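PDB 2GZQ: phosphatidylethanolamine-binding protein, which probably binds phosphatidylethanolamine or related phospholipid head groups through a conserved anion-binding pocket, as its relatives in this family do. Local coordinates for residues A[76-86]-A[97-108]; A[152-160]-A[180-188]. All coordinates share one frame; numbering follows the deposited sequence. Where two conformers were deposited one is given.

Contact 1 of 2, residues A[76-86]-A[97-108]; sequences DYCYILFMIDP and RDYVHWAVSGIK
K108 NZ donates to Y77 O at 2.6 Å and also to a water that accepts from D76 N, tying up one end of this strand pair. Between the ends, 77-85 and 99-107 run antiparallel, with two interruptions. At the first, Y79 O takes both G106 N and I107 N while Y79 N donates to I107 O: a G1 bulge, with G106 at positive phi. L81 and V104 then exchange a regular pair of bonds. At the second, a classic bulge, H101 and W102 both face M83; H101 N reaches M83 O at 2.8 Å, whereas W102 N to the same oxygen is weak at 3.4 Å. D85 and Y99 close the ladder, and R97 NE finishes the far end, with P86 O at 2.7 Å in the guanidinium plane, the N-H nearly straight at 171°.

On one face L81 CD2 lies 3.8 Å from W102 CZ3; on the other, A103 CB meets the edge of the F82 ring. D85 CB sits at the H101 ring edge, 3.7 Å from H101 NE2. Chi1 of -175° points the D85 carboxylate away from its backbone N, and OD1 shares a water with H101 NE2. H138 ND1 also bonds OD1, OD2 takes D87 N, and V127 O holds H101 ND1. This aspartate-histidine cluster at the end of a central β-hairpin is consistent with the conserved ligand pocket of the PEBP fold.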
loop_
_atom_site.group_PDB
_atom_site.type_symbol
_atom_site.label_atom_id
_atom_site.label_comp_id
_atom_site.label_asym_id
_atom_site.label_seq_id
_atom_site.Cartn_x
_atom_site.Cartn_y
_atom_site.Cartn_z
ATOM N N ASP A 76 10.908 -10.278 16.098
ATOM C CA ASP A 76 11.690 -9.046 16.011
ATOM C C ASP A 76 11.578 -8.282 14.707
ATOM O O ASP A 76 12.307 -7.306 14.479
ATOM C CB ASP A 76 13.141 -9.281 16.408
ATOM C CG ASP A 76 13.281 -9.791 17.826
ATOM O OD1 ASP A 76 12.554 -9.317 18.730
ATOM O OD2 ASP A 76 14.120 -10.677 18.030
ATOM N N TYR A 77 10.630 -8.699 13.874
ATOM C CA TYR A 77 10.221 -7.950 12.699
ATOM C C TYR A 77 8.767 -7.538 12.828
ATOM O O TYR A 77 8.000 -8.104 13.607
ATOM C CB TYR A 77 10.444 -8.779 11.409
ATOM C CG TYR A 77 11.899 -8.833 11.027
ATOM C CD1 TYR A 77 12.411 -7.937 10.103
ATOM C CD2 TYR A 77 12.769 -9.706 11.661
ATOM C CE1 TYR A 77 13.729 -7.941 9.773
ATOM C CE2 TYR A 77 14.115 -9.719 11.335
ATOM C CZ TYR A 77 14.589 -8.823 10.395
ATOM O OH TYR A 77 15.944 -8.840 10.112
ATOM N N CYS A 78 8.396 -6.548 12.035
ATOM C CA CYS A 78 6.997 -6.188 11.949
ATOM C C CYS A 78 6.659 -5.866 10.499
ATOM O O CYS A 78 7.541 -5.744 9.639
ATOM C CB CYS A 78 6.672 -5.037 12.895
ATOM S SG CYS A 78 7.678 -3.606 12.601
ATOM N N TYR A 79 5.373 -5.788 10.211
ATOM C CA TYR A 79 4.956 -5.323 8.902
ATOM C C TYR A 79 4.887 -3.816 8.844
ATOM O O TYR A 79 4.512 -3.138 9.799
ATOM C CB TYR A 79 3.583 -5.879 8.512
ATOM C CG TYR A 79 3.498 -7.394 8.359
ATOM C CD1 TYR A 79 2.483 -8.093 8.950
ATOM C CD2 TYR A 79 4.431 -8.097 7.625
ATOM C CE1 TYR A 79 2.377 -9.469 8.819
ATOM C CE2 TYR A 79 4.344 -9.478 7.493
ATOM C CZ TYR A 79 3.305 -10.152 8.080
ATOM O OH TYR A 79 3.274 -11.524 7.920
ATOM N N ILE A 80 5.200 -3.337 7.658
ATOM C CA ILE A 80 4.915 -1.967 7.238
ATOM C C ILE A 80 4.069 -2.047 5.974
ATOM O O ILE A 80 4.369 -2.820 5.057
ATOM C CB ILE A 80 6.227 -1.137 7.051
ATOM C CG1 ILE A 80 5.898 0.292 6.652
ATOM C CG2 ILE A 80 7.192 -1.829 6.111
ATOM C CD1 ILE A 80 7.103 1.236 6.723
ATOM N N LEU A 81 2.992 -1.271 5.947
ATOM C CA LEU A 81 1.992 -1.335 4.887
ATOM C C LEU A 81 1.863 0.040 4.260
ATOM O O LEU A 81 1.680 1.036 4.961
ATOM C CB LEU A 81 0.661 -1.758 5.508
ATOM C CG LEU A 81 -0.529 -1.850 4.564
ATOM C CD1 LEU A 81 -0.336 -2.782 3.403
ATOM C CD2 LEU A 81 -1.767 -2.267 5.329
ATOM N N PHE A 82 1.937 0.075 2.935
ATOM C CA PHE A 82 1.742 1.289 2.178
ATOM C C PHE A 82 0.536 1.077 1.261
ATOM O O PHE A 82 0.445 0.017 0.612
ATOM C CB PHE A 82 2.953 1.592 1.272
ATOM C CG PHE A 82 4.255 1.847 1.989
ATOM C CD1 PHE A 82 4.330 2.575 3.152
ATOM C CD2 PHE A 82 5.450 1.365 1.473
ATOM C CE1 PHE A 82 5.552 2.807 3.757
ATOM C CE2 PHE A 82 6.634 1.620 2.067
ATOM C CZ PHE A 82 6.703 2.312 3.210
HETATM N N MSE A 83 -0.339 2.066 1.144
HETATM C CA MSE A 83 -1.300 2.085 0.093
HETATM C C MSE A 83 -0.984 3.234 -0.856
HETATM O O MSE A 83 -0.760 4.371 -0.411
HETATM C CB MSE A 83 -2.633 2.279 0.740
HETATM C CG MSE A 83 -3.746 2.355 -0.200
HETATM SE SE MSE A 83 -5.148 3.103 0.804
HETATM C CE MSE A 83 -6.451 3.315 -0.615
ATOM N N ILE A 84 -0.933 2.920 -2.150
ATOM C CA ILE A 84 -0.502 3.855 -3.176
ATOM C C ILE A 84 -1.439 3.863 -4.370
ATOM O O ILE A 84 -2.141 2.893 -4.646
ATOM C CB ILE A 84 0.928 3.600 -3.671
ATOM C CG1 ILE A 84 1.037 2.211 -4.263
ATOM C CG2 ILE A 84 1.927 3.803 -2.561
ATOM C CD1 ILE A 84 2.203 2.037 -5.174
ATOM N N ASP A 85 -1.385 4.952 -5.120
ATOM C CA ASP A 85 -1.920 5.022 -6.475
ATOM C C ASP A 85 -0.770 5.263 -7.448
ATOM O O ASP A 85 -0.235 6.373 -7.491
ATOM C CB ASP A 85 -2.954 6.139 -6.568
ATOM C CG ASP A 85 -3.641 6.192 -7.923
ATOM O OD1 ASP A 85 -4.474 7.108 -8.132
ATOM O OD2 ASP A 85 -3.346 5.308 -8.755
ATOM N N PRO A 86 -0.374 4.246 -8.211
ATOM C CA PRO A 86 0.652 4.425 -9.214
ATOM C C PRO A 86 0.146 5.145 -10.460
ATOM O O PRO A 86 0.926 5.483 -11.339
ATOM C CB PRO A 86 1.069 2.984 -9.551
ATOM C CG PRO A 86 -0.225 2.201 -9.340
ATOM C CD PRO A 86 -0.933 2.880 -8.213
ATOM N N ARG A 97 3.048 9.511 -9.845
ATOM C CA ARG A 97 3.364 8.095 -9.433
ATOM C C ARG A 97 4.541 8.177 -8.423
ATOM O O ARG A 97 5.577 8.769 -8.755
ATOM C CB ARG A 97 3.848 7.270 -10.679
ATOM C CG ARG A 97 4.337 5.801 -10.348
ATOM C CD ARG A 97 4.600 5.043 -11.596
ATOM N NE ARG A 97 3.362 4.807 -12.325
ATOM C CZ ARG A 97 3.269 4.229 -13.515
ATOM N NH1 ARG A 97 4.352 3.808 -14.138
ATOM N NH2 ARG A 97 2.075 4.058 -14.064
ATOM N N ASP A 98 4.521 7.510 -7.275
ATOM C CA ASP A 98 3.363 6.904 -6.595
ATOM C C ASP A 98 2.738 7.935 -5.668
ATOM O O ASP A 98 3.436 8.578 -4.881
ATOM C CB ASP A 98 3.836 5.761 -5.703
ATOM C CG ASP A 98 4.331 4.553 -6.470
ATOM O OD1 ASP A 98 3.873 4.350 -7.607
ATOM O OD2 ASP A 98 5.138 3.783 -5.897
ATOM N N TYR A 99 1.428 8.095 -5.700
ATOM C CA TYR A 99 0.737 8.879 -4.670
ATOM C C TYR A 99 0.537 7.993 -3.456
ATOM O O TYR A 99 -0.000 6.890 -3.580
ATOM C CB TYR A 99 -0.600 9.390 -5.216
ATOM C CG TYR A 99 -1.318 10.343 -4.293
ATOM C CD1 TYR A 99 -1.186 11.711 -4.442
ATOM C CD2 TYR A 99 -2.060 9.873 -3.259
ATOM C CE1 TYR A 99 -1.845 12.583 -3.572
ATOM C CE2 TYR A 99 -2.709 10.743 -2.376
ATOM C CZ TYR A 99 -2.590 12.082 -2.561
ATOM O OH TYR A 99 -3.236 12.927 -1.666
ATOM N N VAL A 100 0.964 8.456 -2.286
ATOM C CA VAL A 100 0.848 7.653 -1.090
ATOM C C VAL A 100 -0.360 8.053 -0.233
ATOM O O VAL A 100 -0.420 9.142 0.325
ATOM C CB VAL A 100 2.183 7.574 -0.297
ATOM C CG1 VAL A 100 2.713 8.937 0.049
ATOM C CG2 VAL A 100 2.024 6.679 0.948
ATOM N N HIS A 101 -1.320 7.139 -0.172
ATOM C CA HIS A 101 -2.516 7.304 0.617
ATOM C C HIS A 101 -2.343 7.011 2.097
ATOM O O HIS A 101 -3.101 7.562 2.915
ATOM C CB HIS A 101 -3.603 6.395 0.036
ATOM C CG HIS A 101 -4.085 6.851 -1.289
ATOM N ND1 HIS A 101 -4.910 7.933 -1.431
ATOM C CD2 HIS A 101 -3.812 6.423 -2.547
ATOM C CE1 HIS A 101 -5.136 8.153 -2.720
ATOM N NE2 HIS A 101 -4.481 7.243 -3.419
ATOM N N TRP A 102 -1.439 6.113 2.461
ATOM C CA TRP A 102 -1.425 5.560 3.816
ATOM C C TRP A 102 -0.115 4.850 4.022
ATOM O O TRP A 102 0.337 4.124 3.134
ATOM C CB TRP A 102 -2.616 4.601 3.977
ATOM C CG TRP A 102 -2.806 4.010 5.339
ATOM C CD1 TRP A 102 -2.518 4.575 6.551
ATOM C CD2 TRP A 102 -3.359 2.726 5.608
ATOM N NE1 TRP A 102 -2.869 3.706 7.561
ATOM C CE2 TRP A 102 -3.381 2.562 7.004
ATOM C CE3 TRP A 102 -3.842 1.694 4.792
ATOM C CZ2 TRP A 102 -3.832 1.398 7.610
ATOM C CZ3 TRP A 102 -4.319 0.543 5.399
ATOM C CH2 TRP A 102 -4.316 0.404 6.797
ATOM N N ALA A 103 0.500 5.056 5.183
ATOM C CA ALA A 103 1.676 4.294 5.598
ATOM C C ALA A 103 1.619 4.030 7.075
ATOM O O ALA A 103 1.585 4.962 7.884
ATOM C CB ALA A 103 2.970 5.034 5.277
ATOM N N VAL A 104 1.631 2.758 7.455
ATOM C CA VAL A 104 1.578 2.364 8.853
ATOM C C VAL A 104 2.631 1.284 9.055
ATOM O O VAL A 104 2.766 0.369 8.259
ATOM C CB VAL A 104 0.154 1.933 9.274
ATOM C CG1 VAL A 104 -0.371 0.783 8.428
ATOM C CG2 VAL A 104 0.094 1.602 10.740
ATOM N N SER A 105 3.378 1.417 10.146
ATOM C CA SER A 105 4.514 0.567 10.429
ATOM C C SER A 105 4.445 0.008 11.836
ATOM O O SER A 105 3.973 0.684 12.749
ATOM C CB SER A 105 5.758 1.425 10.232
ATOM O OG SER A 105 6.964 0.709 10.441
ATOM N N GLY A 106 4.863 -1.222 12.051
ATOM C CA GLY A 106 4.882 -1.785 13.397
ATOM C C GLY A 106 3.921 -2.921 13.657
ATOM O O GLY A 106 3.832 -3.405 14.796
ATOM N N ILE A 107 3.203 -3.342 12.624
ATOM C CA ILE A 107 2.150 -4.370 12.753
ATOM C C ILE A 107 2.765 -5.706 13.168
ATOM O O ILE A 107 3.723 -6.178 12.582
ATOM C CB ILE A 107 1.381 -4.575 11.410
ATOM C CG1 ILE A 107 0.764 -3.254 10.897
ATOM C CG2 ILE A 107 0.348 -5.654 11.538
ATOM C CD1 ILE A 107 0.584 -3.166 9.395
ATOM N N LYS A 108 2.228 -6.295 14.217
ATOM C CA LYS A 108 2.684 -7.568 14.773
ATOM C C LYS A 108 1.616 -8.671 14.670
ATOM O O LYS A 108 1.942 -9.852 14.784
ATOM C CB LYS A 108 3.062 -7.418 16.257
ATOM C CG LYS A 108 4.240 -6.533 16.524
ATOM C CD LYS A 108 5.512 -7.070 15.883
ATOM C CE LYS A 108 5.983 -8.358 16.532
ATOM N NZ LYS A 108 7.206 -8.994 15.936
HETATM O O HOH W 1 8.747 -10.231 18.012
HETATM O O HOH W 2 -5.683 8.049 -5.841
#

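Contact 2 of 2, residues A[152-160]-A[180-188]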
loop_
_atom_site.group_PDB
_atom_site.type_symbol
_atom_site.label_atom_id
_atom_site.label_comp_id
_atom_site.label_asym_id
_atom_site.label_seq_id
_atom_site.Cartn_x
_atom_site.Cartn_y
_atom_site.Cartn_z
ATOM N N LYS A 152 11.162 0.458 13.017
ATOM C CA LYS A 152 9.797 0.685 12.572
ATOM C C LYS A 152 9.407 2.159 12.531
ATOM O O LYS A 152 8.518 2.538 11.765
ATOM C CB LYS A 152 8.787 -0.095 13.406
ATOM C CG LYS A 152 8.606 0.419 14.835
ATOM C CD LYS A 152 7.540 -0.383 15.598
ATOM C CE LYS A 152 7.215 0.227 16.938
ATOM N NZ LYS A 152 6.281 -0.619 17.673
ATOM N N GLY A 153 10.095 2.990 13.310
ATOM C CA GLY A 153 9.855 4.440 13.281
ATOM C C GLY A 153 11.023 5.235 12.752
ATOM O O GLY A 153 11.122 6.438 12.994
ATOM N N ASN A 154 11.906 4.553 12.037
ATOM C CA ASN A 154 13.102 5.143 11.489
ATOM C C ASN A 154 13.224 4.771 10.021
ATOM O O ASN A 154 14.132 4.049 9.624
ATOM C CB ASN A 154 14.310 4.626 12.271
ATOM C CG ASN A 154 15.575 5.355 11.930
ATOM O OD1 ASN A 154 15.537 6.412 11.293
ATOM N ND2 ASN A 154 16.708 4.786 12.316
ATOM N N VAL A 155 12.294 5.259 9.233
ATOM C CA VAL A 155 12.190 4.915 7.826
ATOM C C VAL A 155 12.729 6.101 7.043
ATOM O O VAL A 155 12.120 7.187 7.039
ATOM C CB VAL A 155 10.735 4.637 7.439
ATOM C CG1 VAL A 155 10.640 4.302 5.970
ATOM C CG2 VAL A 155 10.180 3.521 8.351
ATOM N N THR A 156 13.881 5.936 6.423
ATOM C CA THR A 156 14.447 6.989 5.614
ATOM C C THR A 156 13.454 7.348 4.503
ATOM O O THR A 156 12.980 6.450 3.808
ATOM C CB THR A 156 15.794 6.506 5.059
ATOM O OG1 THR A 156 16.646 6.160 6.166
ATOM C CG2 THR A 156 16.444 7.571 4.184
ATOM N N GLY A 157 13.156 8.634 4.328
ATOM C CA GLY A 157 12.208 9.066 3.314
ATOM C C GLY A 157 10.794 9.285 3.821
ATOM O O GLY A 157 9.994 9.994 3.186
ATOM N N VAL A 158 10.467 8.690 4.967
ATOM C CA VAL A 158 9.135 8.771 5.519
ATOM C C VAL A 158 9.233 9.032 7.024
ATOM O O VAL A 158 9.097 8.117 7.854
ATOM C CB VAL A 158 8.307 7.500 5.252
ATOM C CG1 VAL A 158 6.852 7.786 5.553
ATOM C CG2 VAL A 158 8.445 7.022 3.820
ATOM N N PRO A 159 9.469 10.296 7.375
ATOM C CA PRO A 159 9.708 10.547 8.786
ATOM C C PRO A 159 8.470 10.437 9.636
ATOM O O PRO A 159 7.356 10.363 9.126
ATOM C CB PRO A 159 10.243 11.980 8.807
ATOM C CG PRO A 159 10.696 12.241 7.417
ATOM C CD PRO A 159 9.669 11.511 6.581
ATOM N N LEU A 160 8.683 10.369 10.927
ATOM C CA LEU A 160 7.547 10.419 11.836
ATOM C C LEU A 160 6.654 11.588 11.511
ATOM O O LEU A 160 7.089 12.687 11.177
ATOM C CB LEU A 160 7.990 10.497 13.277
ATOM C CG LEU A 160 8.857 9.345 13.781
ATOM C CD1 LEU A 160 9.429 9.677 15.116
ATOM C CD2 LEU A 160 8.064 8.069 13.830
ATOM N N ASN A 180 11.079 2.202 -4.139
ATOM C CA ASN A 180 12.339 2.873 -3.816
ATOM C C ASN A 180 12.535 2.999 -2.295
ATOM O O ASN A 180 13.613 2.721 -1.768
ATOM C CB ASN A 180 12.428 4.222 -4.510
ATOM C CG ASN A 180 13.797 4.843 -4.385
ATOM O OD1 ASN A 180 14.808 4.165 -4.548
ATOM N ND2 ASN A 180 13.856 6.150 -4.139
ATOM N N VAL A 181 11.494 3.433 -1.606
ATOM C CA VAL A 181 11.553 3.534 -0.156
ATOM C C VAL A 181 11.848 2.208 0.525
ATOM O O VAL A 181 12.689 2.128 1.404
ATOM C CB VAL A 181 10.278 4.161 0.401
ATOM C CG1 VAL A 181 10.248 4.086 1.916
ATOM C CG2 VAL A 181 10.174 5.619 -0.055
ATOM N N ILE A 182 11.212 1.151 0.049
ATOM C CA ILE A 182 11.420 -0.159 0.601
ATOM C C ILE A 182 12.864 -0.605 0.427
ATOM O O ILE A 182 13.533 -1.037 1.370
ATOM C CB ILE A 182 10.418 -1.128 -0.041
ATOM C CG1 ILE A 182 9.008 -0.810 0.458
ATOM C CG2 ILE A 182 10.811 -2.617 0.189
ATOM C CD1 ILE A 182 7.907 -1.406 -0.396
ATOM N N GLN A 183 13.387 -0.469 -0.780
ATOM C CA GLN A 183 14.700 -1.023 -1.047
ATOM C C GLN A 183 15.766 -0.163 -0.375
ATOM O O GLN A 183 16.752 -0.697 0.148
ATOM C CB GLN A 183 14.956 -1.290 -2.538
ATOM C CG GLN A 183 15.002 -0.091 -3.370
ATOM C CD GLN A 183 16.348 0.523 -3.392
ATOM O OE1 GLN A 183 17.351 -0.153 -3.218
ATOM N NE2 GLN A 183 16.384 1.825 -3.588
HETATM N N MSE A 184 15.596 1.159 -0.327
HETATM C CA MSE A 184 16.615 2.002 0.275
HETATM C C MSE A 184 16.675 1.846 1.798
HETATM O O MSE A 184 17.672 2.218 2.422
HETATM C CB MSE A 184 16.439 3.466 -0.160
HETATM C CG MSE A 184 15.319 4.253 0.516
HETATM SE SE MSE A 184 14.761 5.815 -0.645
HETATM C CE MSE A 184 14.267 6.968 0.797
ATOM N N ASN A 185 15.609 1.299 2.400
ATOM C CA ASN A 185 15.565 0.978 3.827
ATOM C C ASN A 185 15.872 -0.489 4.123
ATOM O O ASN A 185 15.738 -0.950 5.242
ATOM C CB ASN A 185 14.186 1.329 4.388
ATOM C CG ASN A 185 14.053 2.780 4.690
ATOM O OD1 ASN A 185 14.545 3.251 5.719
ATOM N ND2 ASN A 185 13.472 3.534 3.765
ATOM N N ASP A 186 16.276 -1.215 3.098
ATOM C CA ASP A 186 16.607 -2.646 3.249
ATOM C C ASP A 186 15.432 -3.445 3.822
ATOM O O ASP A 186 15.601 -4.379 4.606
ATOM C CB ASP A 186 17.873 -2.849 4.121
ATOM C CG ASP A 186 19.143 -2.371 3.446
ATOM O OD1 ASP A 186 19.202 -2.344 2.208
ATOM O OD2 ASP A 186 20.095 -2.025 4.178
HETATM N N MSE A 187 14.219 -3.082 3.429
HETATM C CA MSE A 187 13.034 -3.820 3.828
HETATM C C MSE A 187 12.768 -4.939 2.814
HETATM O O MSE A 187 13.317 -4.927 1.734
HETATM C CB MSE A 187 11.850 -2.851 3.937
HETATM C CG MSE A 187 12.022 -1.801 5.027
HETATM SE SE MSE A 187 10.727 -0.312 4.792
HETATM C CE MSE A 187 10.970 0.585 6.471
ATOM N N LYS A 188 11.926 -5.897 3.178
ATOM C CA LYS A 188 11.622 -7.047 2.311
ATOM C C LYS A 188 10.132 -7.036 1.966
ATOM O O LYS A 188 9.305 -7.151 2.874
ATOM C CB LYS A 188 11.978 -8.380 2.997
ATOM C CG LYS A 188 11.691 -9.573 2.120
ATOM C CD LYS A 188 11.857 -10.903 2.847
ATOM C CE LYS A 188 11.341 -12.045 1.956
ATOM N NZ LYS A 188 12.393 -12.578 1.066
HETATM O O HOH W 3 13.698 1.657 8.121
#
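N185 OD1 is gripped by T156 N at 2.9 Å, in the carboxamide plane on a lone pair, and by a water at 3.0 Å that donates to N154 O as well. N185 ND2 donates to T156 O at 3.0 Å, straight (166°) and in the amide plane, and to V181 O, in the last turn of the helix that N185 follows. Both backbone polar atoms of T156 are paired with one side chain, and the two bonds of ND2 fix the flip of the amide. V181 O accepts N185 ND2 and N185 N from opposite faces of its plane.

Around this polar centre the contact is apolar. V155 CG2 touches CE of selenomethionine M187 in the conformer given. V158 CG2 packs 3.9 Å from V181 CG1, with F172 touching both valines. The loop is shaped by a type II turn, V155 to V158, with G157 at the positive phi this turn requires. Across the contact, helix 178-184 ends in a Schellman motif: M187 N reaches I182 O, D186 N reaches Q183 O, and D186 is the left-handed C-prime residue. The contact joins a β-turn to a Schellman-capped helix C-terminus through the N185 amide and the valine contacts beside it.

How the contacts relate
Contact 1 comes first along the chain and closes before contact 2 opens; their centres lie about 10 Å apart. Contact 1 pairs two neighbouring central strands of the mixed sheet, near the middle of the molecule, while contact 2 sits farther out, where a loop and helix 178-184 cover the sheet. They touch directly: K152 O meets S105 OG at 2.7 Å, probably as a hydrogen bond, and I182 CG1 packs 3.8 Å from F82 CE2. The I80, F82 and S105 face of the hairpin thus looks toward contact 2, whereas L81 and W102 on the other face pack on I67 of the second sheet. The hairpin is sandwiched between that sheet and the helix layer.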